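Local coordinates for protein amine Dehydrogenase (PDB 1JMX) that oxidises amines with a quinone cofactor and probably passes the electrons on through c-type hemes, two of which this chain carries, at residues G69-T75 against N234-W238; V78-M82 against A107-L111. All coordinates share one frame. Residue numbers count along the deposited sequence, not the author numbering.

Overall arrangement
Both contacts set the 69-82 region, within the loop that follows helix 54-67, against other parts of the chain. Contact 1 joins it to a hairpin of the eight-stranded barrel. Contact 2, nested inside the chain loop closed by contact 1, joins it to the short helix 107-110 of the heme-binding region. Their centres lie about 12 Å apart, and they touch directly: Glu237 OE2 forms a salt bridge with Arg79 NH1 at 2.9 Å, and Leu70 CD1 packs on Leu111 O at 3.4 Å. Contact 2 reaches heme c through Arg108, whose NH1 lies 2.9 Å from heme O1D, whereas in contact 1 the side chain of Leu70 stays about 11 Å from a heme.

Contact 1 (G69-T75 against N234-W238); sequences GLAPSET and NGYEW
This is a buried contact between domains: the irregular segment 69-75 of the heme-binding region rests on the hairpin end 234-238 of the antiparallel barrel of domain II. Gly69 to Ala71 are extended; Pro72 to Glu74 turn into helical phi/psi, with Glu74 N bonded to Ala71 O and Thr75 N to Pro72 O, both 3.0 Å. Proline suits the start of this turn, and Ala71 N is held by Glu74 OE1 at 2.8 Å. Across the contact CA atoms come nearest at Gly69-Asn234 (6.4 Å) and Pro72-Tyr236 (7.7 Å).

Asn234 and Gly235 take left-handed backbone angles, tolerated by asparagine and favoured by glycine, before a classic beta bulge at Tyr236 and Glu237. Tyr236, chi1 near +77° (p), reaches across so that its OH donates to Leu70 O at 2.9 Å. Pro72 CG sits 3.6 Å from the ring centroid, almost on the normal, a CH-pi contact in which the rigid proline ring offers its CG hydrogens to the aromatic face. Thr75 CG2 lies 3.6 Å from the same OH, while its OG1 turns back to Pro72 O at 2.7 Å. Gly69 is needed beside Asn234, because a CB there would clash with ND2. A water accepts from Leu70 N (3.1 Å) and Asn234 ND2 (3.0 Å), bridging the segments.

Around the contact, Glu237 pairs with Arg239 and Arg79. Trp170 of helix 165-173 touches Ala71 and Pro72 and meets the Tyr236 ring with the planes steeply inclined, while Leu256 of strand 247-256 packs on Pro72 and Tyr236.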
ATOM      1  N   GLY A  69     -15.459   4.461 -22.351  1.00 17.64           N
ATOM      2  CA  GLY A  69     -15.753   3.726 -21.140  1.00 16.31           C
ATOM      3  C   GLY A  69     -15.670   2.237 -21.393  1.00 14.84           C
ATOM      4  O   GLY A  69     -15.179   1.796 -22.431  1.00 13.74           O
ATOM      5  N   LEU A  70     -16.132   1.457 -20.426  1.00 14.31           N
ATOM      6  CA  LEU A  70     -16.112   0.009 -20.554  1.00 14.28           C
ATOM      7  C   LEU A  70     -17.539  -0.507 -20.673  1.00 13.95           C
ATOM      8  O   LEU A  70     -18.467   0.077 -20.124  1.00 14.40           O
ATOM      9  CB  LEU A  70     -15.468  -0.633 -19.320  1.00 13.03           C
ATOM     10  CG  LEU A  70     -14.077  -0.224 -18.845  1.00 14.53           C
ATOM     11  CD1 LEU A  70     -13.670  -1.126 -17.694  1.00 14.44           C
ATOM     12  CD2 LEU A  70     -13.078  -0.342 -19.967  1.00 15.15           C
ATOM     13  N   ALA A  71     -17.718  -1.585 -21.420  1.00 13.66           N
ATOM     14  CA  ALA A  71     -19.029  -2.196 -21.529  1.00 13.71           C
ATOM     15  C   ALA A  71     -19.293  -2.836 -20.154  1.00 14.20           C
ATOM     16  O   ALA A  71     -18.360  -3.082 -19.387  1.00 13.96           O
ATOM     17  CB  ALA A  71     -19.025  -3.251 -22.621  1.00 13.09           C
ATOM     18  N   PRO A  72     -20.568  -3.066 -19.805  1.00 14.00           N
ATOM     19  CA  PRO A  72     -20.873  -3.674 -18.511  1.00 13.74           C
ATOM     20  C   PRO A  72     -20.106  -4.972 -18.261  1.00 13.93           C
ATOM     21  O   PRO A  72     -19.491  -5.137 -17.215  1.00 14.41           O
ATOM     22  CB  PRO A  72     -22.379  -3.903 -18.600  1.00 14.27           C
ATOM     23  CG  PRO A  72     -22.825  -2.743 -19.422  1.00 13.28           C
ATOM     24  CD  PRO A  72     -21.808  -2.731 -20.525  1.00 13.56           C
ATOM     25  N   SER A  73     -20.092  -5.856 -19.254  1.00 14.26           N
ATOM     26  CA  SER A  73     -19.406  -7.133 -19.135  1.00 14.32           C
ATOM     27  C   SER A  73     -17.890  -7.022 -18.991  1.00 14.69           C
ATOM     28  O   SER A  73     -17.231  -7.991 -18.635  1.00 15.84           O
ATOM     29  CB  SER A  73     -19.764  -8.041 -20.310  1.00 14.38           C
ATOM     30  OG  SER A  73     -19.331  -7.491 -21.534  1.00 19.42           O
ATOM     31  N   GLU A  74     -17.333  -5.850 -19.278  1.00 14.79           N
ATOM     32  CA  GLU A  74     -15.895  -5.654 -19.139  1.00 14.55           C
ATOM     33  C   GLU A  74     -15.535  -5.291 -17.700  1.00 15.06           C
ATOM     34  O   GLU A  74     -14.360  -5.190 -17.358  1.00 15.73           O
ATOM     35  CB  GLU A  74     -15.388  -4.594 -20.118  1.00 14.69           C
ATOM     36  CG  GLU A  74     -15.530  -4.990 -21.588  1.00 14.07           C
ATOM     37  CD  GLU A  74     -15.012  -3.923 -22.534  1.00 13.69           C
ATOM     38  OE1 GLU A  74     -15.283  -2.729 -22.309  1.00 13.96           O
ATOM     39  OE2 GLU A  74     -14.325  -4.278 -23.502  1.00 14.48           O
ATOM     40  N   THR A  75     -16.556  -5.059 -16.873  1.00 15.11           N
ATOM     41  CA  THR A  75     -16.352  -4.751 -15.456  1.00 17.27           C
ATOM     42  C   THR A  75     -16.715  -5.963 -14.581  1.00 17.34           C
ATOM     43  O   THR A  75     -16.484  -5.949 -13.376  1.00 17.14           O
ATOM     44  CB  THR A  75     -17.191  -3.536 -14.973  1.00 17.12           C
ATOM     45  OG1 THR A  75     -18.591  -3.833 -15.083  1.00 17.72           O
ATOM     46  CG2 THR A  75     -16.855  -2.294 -15.777  1.00 17.16           C
ATOM     47  N   ASN A 234     -21.777   6.570 -19.113  1.00 15.15           N
ATOM     48  CA  ASN A 234     -21.817   5.487 -20.089  1.00 15.30           C
ATOM     49  C   ASN A 234     -23.118   4.682 -20.125  1.00 16.21           C
ATOM     50  O   ASN A 234     -23.101   3.485 -20.391  1.00 17.41           O
ATOM     51  CB  ASN A 234     -20.615   4.561 -19.868  1.00 16.01           C
ATOM     52  CG  ASN A 234     -20.337   3.658 -21.055  1.00 16.46           C
ATOM     53  OD1 ASN A 234     -20.737   3.944 -22.176  1.00 17.06           O
ATOM     54  ND2 ASN A 234     -19.641   2.558 -20.807  1.00 18.28           N
ATOM     55  N   GLY A 235     -24.234   5.337 -19.818  1.00 16.68           N
ATOM     56  CA  GLY A 235     -25.528   4.679 -19.869  1.00 16.64           C
ATOM     57  C   GLY A 235     -25.880   3.676 -18.790  1.00 16.64           C
ATOM     58  O   GLY A 235     -27.010   3.190 -18.774  1.00 17.74           O
ATOM     59  N   TYR A 236     -24.947   3.361 -17.892  1.00 16.35           N
ATOM     60  CA  TYR A 236     -25.225   2.402 -16.822  1.00 15.35           C
ATOM     61  C   TYR A 236     -24.496   2.682 -15.513  1.00 15.47           C
ATOM     62  O   TYR A 236     -24.980   2.296 -14.454  1.00 15.34           O
ATOM     63  CB  TYR A 236     -24.952   0.960 -17.278  1.00 15.29           C
ATOM     64  CG  TYR A 236     -23.489   0.555 -17.320  1.00 16.38           C
ATOM     65  CD1 TYR A 236     -22.957  -0.304 -16.358  1.00 15.27           C
ATOM     66  CD2 TYR A 236     -22.645   1.020 -18.327  1.00 16.37           C
ATOM     67  CE1 TYR A 236     -21.623  -0.693 -16.398  1.00 17.31           C
ATOM     68  CE2 TYR A 236     -21.310   0.640 -18.378  1.00 17.21           C
ATOM     69  CZ  TYR A 236     -20.807  -0.217 -17.416  1.00 17.08           C
ATOM     70  OH  TYR A 236     -19.500  -0.622 -17.489  1.00 17.25           O
ATOM     71  N   GLU A 237     -23.350   3.362 -15.581  1.00 14.53           N
ATOM     72  CA  GLU A 237     -22.566   3.680 -14.384  1.00 12.99           C
ATOM     73  C   GLU A 237     -23.148   4.812 -13.549  1.00 13.55           C
ATOM     74  O   GLU A 237     -22.841   5.989 -13.743  1.00 12.80           O
ATOM     75  CB  GLU A 237     -21.106   3.966 -14.740  1.00 11.87           C
ATOM     76  CG  GLU A 237     -20.309   2.737 -15.173  1.00 12.37           C
ATOM     77  CD  GLU A 237     -19.975   1.775 -14.027  1.00 13.93           C
ATOM     78  OE1 GLU A 237     -20.495   1.928 -12.900  1.00 14.94           O
ATOM     79  OE2 GLU A 237     -19.174   0.848 -14.260  1.00 14.42           O
ATOM     80  N   TRP A 238     -23.967   4.418 -12.583  1.00 14.05           N
ATOM     81  CA  TRP A 238     -24.645   5.329 -11.680  1.00 12.66           C
ATOM     82  C   TRP A 238     -23.776   5.751 -10.501  1.00 13.12           C
ATOM     83  O   TRP A 238     -23.285   4.914  -9.746  1.00 13.82           O
ATOM     84  CB  TRP A 238     -25.923   4.655 -11.181  1.00 13.74           C
ATOM     85  CG  TRP A 238     -26.667   5.392 -10.117  1.00 13.17           C
ATOM     86  CD1 TRP A 238     -26.397   5.396  -8.776  1.00 12.49           C
ATOM     87  CD2 TRP A 238     -27.853   6.175 -10.291  1.00 14.47           C
ATOM     88  NE1 TRP A 238     -27.347   6.125  -8.105  1.00 14.92           N
ATOM     89  CE2 TRP A 238     -28.254   6.615  -9.008  1.00 15.68           C
ATOM     90  CE3 TRP A 238     -28.618   6.545 -11.405  1.00 13.16           C
ATOM     91  CZ2 TRP A 238     -29.395   7.407  -8.810  1.00 15.46           C
ATOM     92  CZ3 TRP A 238     -29.747   7.330 -11.209  1.00 14.37           C
ATOM     93  CH2 TRP A 238     -30.124   7.754  -9.920  1.00 13.71           C
TER
HETATM   94  O   HOH W   1     -17.932   2.914 -18.423  1.00 15.97           O

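Contact 2 (V78-M82 against A107-L111); sequences VRYAM and ARVAL. With HEC (heme c), chain E.
Just beyond the cytochrome c-type CXXCH heme-attachment sequence (Cys100, Cys103 and axial His104), the single-turn helix 107-110 packs one side on the turn 78-82 and sends Arg108 and Val109 into the heme pocket. Residues 78-81 form a type I beta turn, with a weak Ala81 N to Val78 O bond of 3.4 Å, and helical phi/psi runs on through Met82. The helix is closed by a weak Leu111 N to Ala107 O bond of 2.9 Å, and Leu111 is the first residue to leave helical angles.

No hydrogen bond crosses this interface; it is apolar and close, with Val78 and Ala107 only 5.6 Å apart at their CA atoms. The small Ala107 lets the backbones approach: its CB meets Ala81 CB at 3.8 Å and Val78 CG1 at 4.1 Å. Val78, in the m rotamer, also sets CG1 4.0 Å from Ala110 CB and CG2 3.6 Å from Leu111 CD2. Leu111 (m, t) spreads its branched end over the turn, CD1 lying 3.8 Å from Ala81 CB and CD2 3.9 Å from Met82 CE. The Met82 side chain is long and flexible enough to reach it. Tyr80, chi1 p, leans in to put CZ 3.7 Å from Ala107 CB, and its hydroxyl bonds to Glu90, which also binds Ala107 N.

On the heme side, Val109 CG1 packs 3.6 Å from the heme methyl CMB. Arg108, extended through chi1 and chi2, bonds through NE to O of the C-terminal Pro494 and through NH2 to the carbonyl O of Leu493, and NH1 donates a 2.9 Å hydrogen bond to heme O1D.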
ATOM      1  N   VAL A  78     -14.835  -7.306 -11.233  1.00 13.30           N
ATOM      2  CA  VAL A  78     -13.915  -6.333 -10.646  1.00 12.55           C
ATOM      3  C   VAL A  78     -14.623  -5.050 -10.189  1.00 12.51           C
ATOM      4  O   VAL A  78     -13.975  -4.035  -9.921  1.00 13.18           O
ATOM      5  CB  VAL A  78     -12.697  -6.010 -11.590  1.00 12.62           C
ATOM      6  CG1 VAL A  78     -11.711  -7.164 -11.590  1.00 10.92           C
ATOM      7  CG2 VAL A  78     -13.154  -5.736 -13.010  1.00 12.30           C
ATOM      8  N   ARG A  79     -15.945  -5.122 -10.030  1.00 11.10           N
ATOM      9  CA  ARG A  79     -16.714  -3.966  -9.600  1.00 11.14           C
ATOM     10  C   ARG A  79     -16.489  -3.590  -8.131  1.00 10.46           C
ATOM     11  O   ARG A  79     -16.787  -2.470  -7.728  1.00 10.65           O
ATOM     12  CB  ARG A  79     -18.204  -4.167  -9.899  1.00 11.39           C
ATOM     13  CG  ARG A  79     -18.519  -4.297 -11.393  1.00 10.06           C
ATOM     14  CD  ARG A  79     -20.014  -4.164 -11.678  1.00  9.25           C
ATOM     15  NE  ARG A  79     -20.530  -2.867 -11.248  1.00  9.33           N
ATOM     16  CZ  ARG A  79     -20.436  -1.749 -11.960  1.00 11.89           C
ATOM     17  NH1 ARG A  79     -19.860  -1.762 -13.153  1.00 12.41           N
ATOM     18  NH2 ARG A  79     -20.847  -0.598 -11.451  1.00 11.67           N
ATOM     19  N   TYR A  80     -15.933  -4.515  -7.351  1.00 11.08           N
ATOM     20  CA  TYR A  80     -15.650  -4.274  -5.936  1.00 10.63           C
ATOM     21  C   TYR A  80     -14.701  -3.101  -5.718  1.00 11.27           C
ATOM     22  O   TYR A  80     -14.718  -2.476  -4.658  1.00 12.03           O
ATOM     23  CB  TYR A  80     -15.070  -5.526  -5.265  1.00 10.81           C
ATOM     24  CG  TYR A  80     -13.790  -6.058  -5.884  1.00 10.74           C
ATOM     25  CD1 TYR A  80     -13.832  -7.074  -6.836  1.00 11.71           C
ATOM     26  CD2 TYR A  80     -12.539  -5.543  -5.527  1.00 11.77           C
ATOM     27  CE1 TYR A  80     -12.671  -7.565  -7.425  1.00 12.24           C
ATOM     28  CE2 TYR A  80     -11.359  -6.029  -6.112  1.00 11.64           C
ATOM     29  CZ  TYR A  80     -11.440  -7.038  -7.062  1.00 13.08           C
ATOM     30  OH  TYR A  80     -10.307  -7.524  -7.667  1.00 13.70           O
ATOM     31  N   ALA A  81     -13.868  -2.814  -6.718  1.00 12.17           N
ATOM     32  CA  ALA A  81     -12.906  -1.707  -6.646  1.00 12.15           C
ATOM     33  C   ALA A  81     -13.621  -0.356  -6.638  1.00 11.09           C
ATOM     34  O   ALA A  81     -13.299   0.516  -5.831  1.00 10.80           O
ATOM     35  CB  ALA A  81     -11.908  -1.786  -7.808  1.00 10.54           C
ATOM     36  N   MET A  82     -14.595  -0.195  -7.535  1.00 11.76           N
ATOM     37  CA  MET A  82     -15.373   1.043  -7.623  1.00 12.89           C
ATOM     38  C   MET A  82     -16.310   1.134  -6.421  1.00 13.28           C
ATOM     39  O   MET A  82     -16.635   2.226  -5.957  1.00 12.78           O
ATOM     40  CB  MET A  82     -16.198   1.086  -8.913  1.00 11.40           C
ATOM     41  CG  MET A  82     -15.380   1.135 -10.194  1.00 12.43           C
ATOM     42  SD  MET A  82     -16.400   1.069 -11.689  1.00 13.67           S
ATOM     43  CE  MET A  82     -16.677  -0.680 -11.802  1.00  8.88           C
ATOM     44  N   ALA A 107      -7.345  -5.095  -9.716  1.00  8.52           N
ATOM     45  CA  ALA A 107      -8.615  -4.650 -10.291  1.00  7.73           C
ATOM     46  C   ALA A 107      -8.459  -3.310 -11.005  1.00  7.77           C
ATOM     47  O   ALA A 107      -9.169  -3.037 -11.965  1.00  7.75           O
ATOM     48  CB  ALA A 107      -9.681  -4.546  -9.219  1.00  6.30           C
ATOM     49  N   ARG A 108      -7.539  -2.478 -10.517  1.00  8.40           N
ATOM     50  CA  ARG A 108      -7.256  -1.168 -11.107  1.00  8.81           C
ATOM     51  C   ARG A 108      -6.755  -1.363 -12.544  1.00  9.98           C
ATOM     52  O   ARG A 108      -7.007  -0.546 -13.423  1.00 10.96           O
ATOM     53  CB  ARG A 108      -6.199  -0.437 -10.273  1.00  7.58           C
ATOM     54  CG  ARG A 108      -5.795   0.917 -10.820  1.00  9.65           C
ATOM     55  CD  ARG A 108      -4.643   1.533 -10.049  1.00  7.21           C
ATOM     56  NE  ARG A 108      -5.032   1.964  -8.713  1.00  6.58           N
ATOM     57  CZ  ARG A 108      -4.263   2.689  -7.907  1.00  6.96           C
ATOM     58  NH1 ARG A 108      -3.059   3.068  -8.300  1.00  7.05           N
ATOM     59  NH2 ARG A 108      -4.687   3.019  -6.700  1.00  6.42           N
ATOM     60  N   VAL A 109      -6.074  -2.479 -12.766  1.00 11.05           N
ATOM     61  CA  VAL A 109      -5.534  -2.842 -14.065  1.00 11.14           C
ATOM     62  C   VAL A 109      -6.650  -3.382 -14.963  1.00 12.50           C
ATOM     63  O   VAL A 109      -6.793  -2.957 -16.107  1.00 13.78           O
ATOM     64  CB  VAL A 109      -4.447  -3.932 -13.904  1.00 10.81           C
ATOM     65  CG1 VAL A 109      -3.904  -4.358 -15.254  1.00 11.27           C
ATOM     66  CG2 VAL A 109      -3.332  -3.435 -13.006  1.00 10.39           C
ATOM     67  N   ALA A 110      -7.439  -4.314 -14.426  1.00 11.61           N
ATOM     68  CA  ALA A 110      -8.541  -4.948 -15.150  1.00  9.47           C
ATOM     69  C   ALA A 110      -9.695  -4.006 -15.495  1.00  9.77           C
ATOM     70  O   ALA A 110     -10.521  -4.323 -16.345  1.00 10.10           O
ATOM     71  CB  ALA A 110      -9.052  -6.147 -14.371  1.00 10.74           C
ATOM     72  N   LEU A 111      -9.750  -2.849 -14.842  1.00  9.67           N
ATOM     73  CA  LEU A 111     -10.799  -1.873 -15.114  1.00  9.82           C
ATOM     74  C   LEU A 111     -10.391  -0.887 -16.210  1.00 11.28           C
ATOM     75  O   LEU A 111     -10.927   0.217 -16.307  1.00 11.85           O
ATOM     76  CB  LEU A 111     -11.215  -1.141 -13.834  1.00  7.98           C
ATOM     77  CG  LEU A 111     -12.112  -1.963 -12.908  1.00  9.03           C
ATOM     78  CD1 LEU A 111     -12.228  -1.299 -11.558  1.00  9.60           C
ATOM     79  CD2 LEU A 111     -13.482  -2.154 -13.545  1.00  8.02           C
TER
HETATM   80 FE   HEC E1001       0.433   0.762 -11.237  1.00 10.57          FE
HETATM   81  CHA HEC E1001      -1.302   3.617 -11.245  1.00 10.63           C
HETATM   82  CHB HEC E1001      -1.261  -0.221 -13.987  1.00  9.83           C
HETATM   83  CHC HEC E1001       2.299  -2.061 -11.361  1.00  9.09           C
HETATM   84  CHD HEC E1001       2.160   1.806  -8.464  1.00  8.43           C
HETATM   85  NA  HEC E1001      -0.987   1.518 -12.349  1.00 10.74           N
HETATM   86  C1A HEC E1001      -1.606   2.717 -12.212  1.00 10.05           C
HETATM   87  C2A HEC E1001      -2.607   2.925 -13.220  1.00 11.18           C
HETATM   88  C3A HEC E1001      -2.603   1.833 -13.983  1.00 11.62           C
HETATM   89  C4A HEC E1001      -1.586   0.968 -13.450  1.00 10.97           C
HETATM   90  CMA HEC E1001      -3.484   1.567 -15.191  1.00 14.88           C
HETATM   91  CAA HEC E1001      -3.462   4.163 -13.369  1.00 13.26           C
HETATM   92  CBA HEC E1001      -2.989   4.804 -14.672  1.00 17.23           C
HETATM   93  CGA HEC E1001      -3.654   6.096 -15.074  1.00 19.05           C
HETATM   94  O1A HEC E1001      -4.518   6.606 -14.381  1.00 27.89           O
HETATM   95  O2A HEC E1001      -3.286   6.612 -16.108  1.00 27.15           O
HETATM   96  NB  HEC E1001       0.502  -0.796 -12.404  1.00 10.16           N
HETATM   97  C1B HEC E1001      -0.283  -1.059 -13.527  1.00  9.93           C
HETATM   98  C2B HEC E1001       0.048  -2.278 -14.185  1.00  8.63           C
HETATM   99  C3B HEC E1001       1.081  -2.800 -13.466  1.00  9.72           C
HETATM  100  C4B HEC E1001       1.342  -1.890 -12.344  1.00  8.88           C
HETATM  101  CMB HEC E1001      -0.616  -2.847 -15.456  1.00  9.77           C
HETATM  102  CAB HEC E1001       1.783  -4.096 -13.846  1.00 10.90           C
HETATM  103  CBB HEC E1001       3.166  -3.936 -14.483  1.00 12.58           C
HETATM  104  NC  HEC E1001       1.892   0.021 -10.128  1.00 10.31           N
HETATM  105  C1C HEC E1001       2.550  -1.176 -10.318  1.00  9.19           C
HETATM  106  C2C HEC E1001       3.544  -1.402  -9.311  1.00  8.77           C
HETATM  107  C3C HEC E1001       3.507  -0.347  -8.494  1.00  9.58           C
HETATM  108  C4C HEC E1001       2.488   0.563  -9.006  1.00  9.19           C
HETATM  109  CMC HEC E1001       4.450  -2.633  -9.222  1.00  8.10           C
HETATM  110  CAC HEC E1001       4.302  -0.270  -7.209  1.00 10.74           C
HETATM  111  CBC HEC E1001       5.705   0.306  -7.204  1.00  9.76           C
HETATM  112  ND  HEC E1001       0.440   2.365 -10.098  1.00 10.09           N
HETATM  113  C1D HEC E1001       1.205   2.661  -8.988  1.00  9.73           C
HETATM  114  C2D HEC E1001       0.886   3.989  -8.456  1.00  8.62           C
HETATM  115  C3D HEC E1001      -0.103   4.463  -9.296  1.00 11.55           C
HETATM  116  C4D HEC E1001      -0.349   3.461 -10.255  1.00 11.08           C
HETATM  117  CMD HEC E1001       1.527   4.664  -7.246  1.00  7.02           C
HETATM  118  CAD HEC E1001      -0.878   5.786  -9.323  1.00 13.12           C
HETATM  119  CBD HEC E1001      -0.624   6.763  -8.224  1.00 19.88           C
HETATM  120  CGD HEC E1001      -1.629   6.608  -7.132  1.00 17.03           C
HETATM  121  O1D HEC E1001      -2.193   5.499  -6.991  1.00 18.53           O
HETATM  122  O2D HEC E1001      -1.870   7.591  -6.397  1.00 21.34           O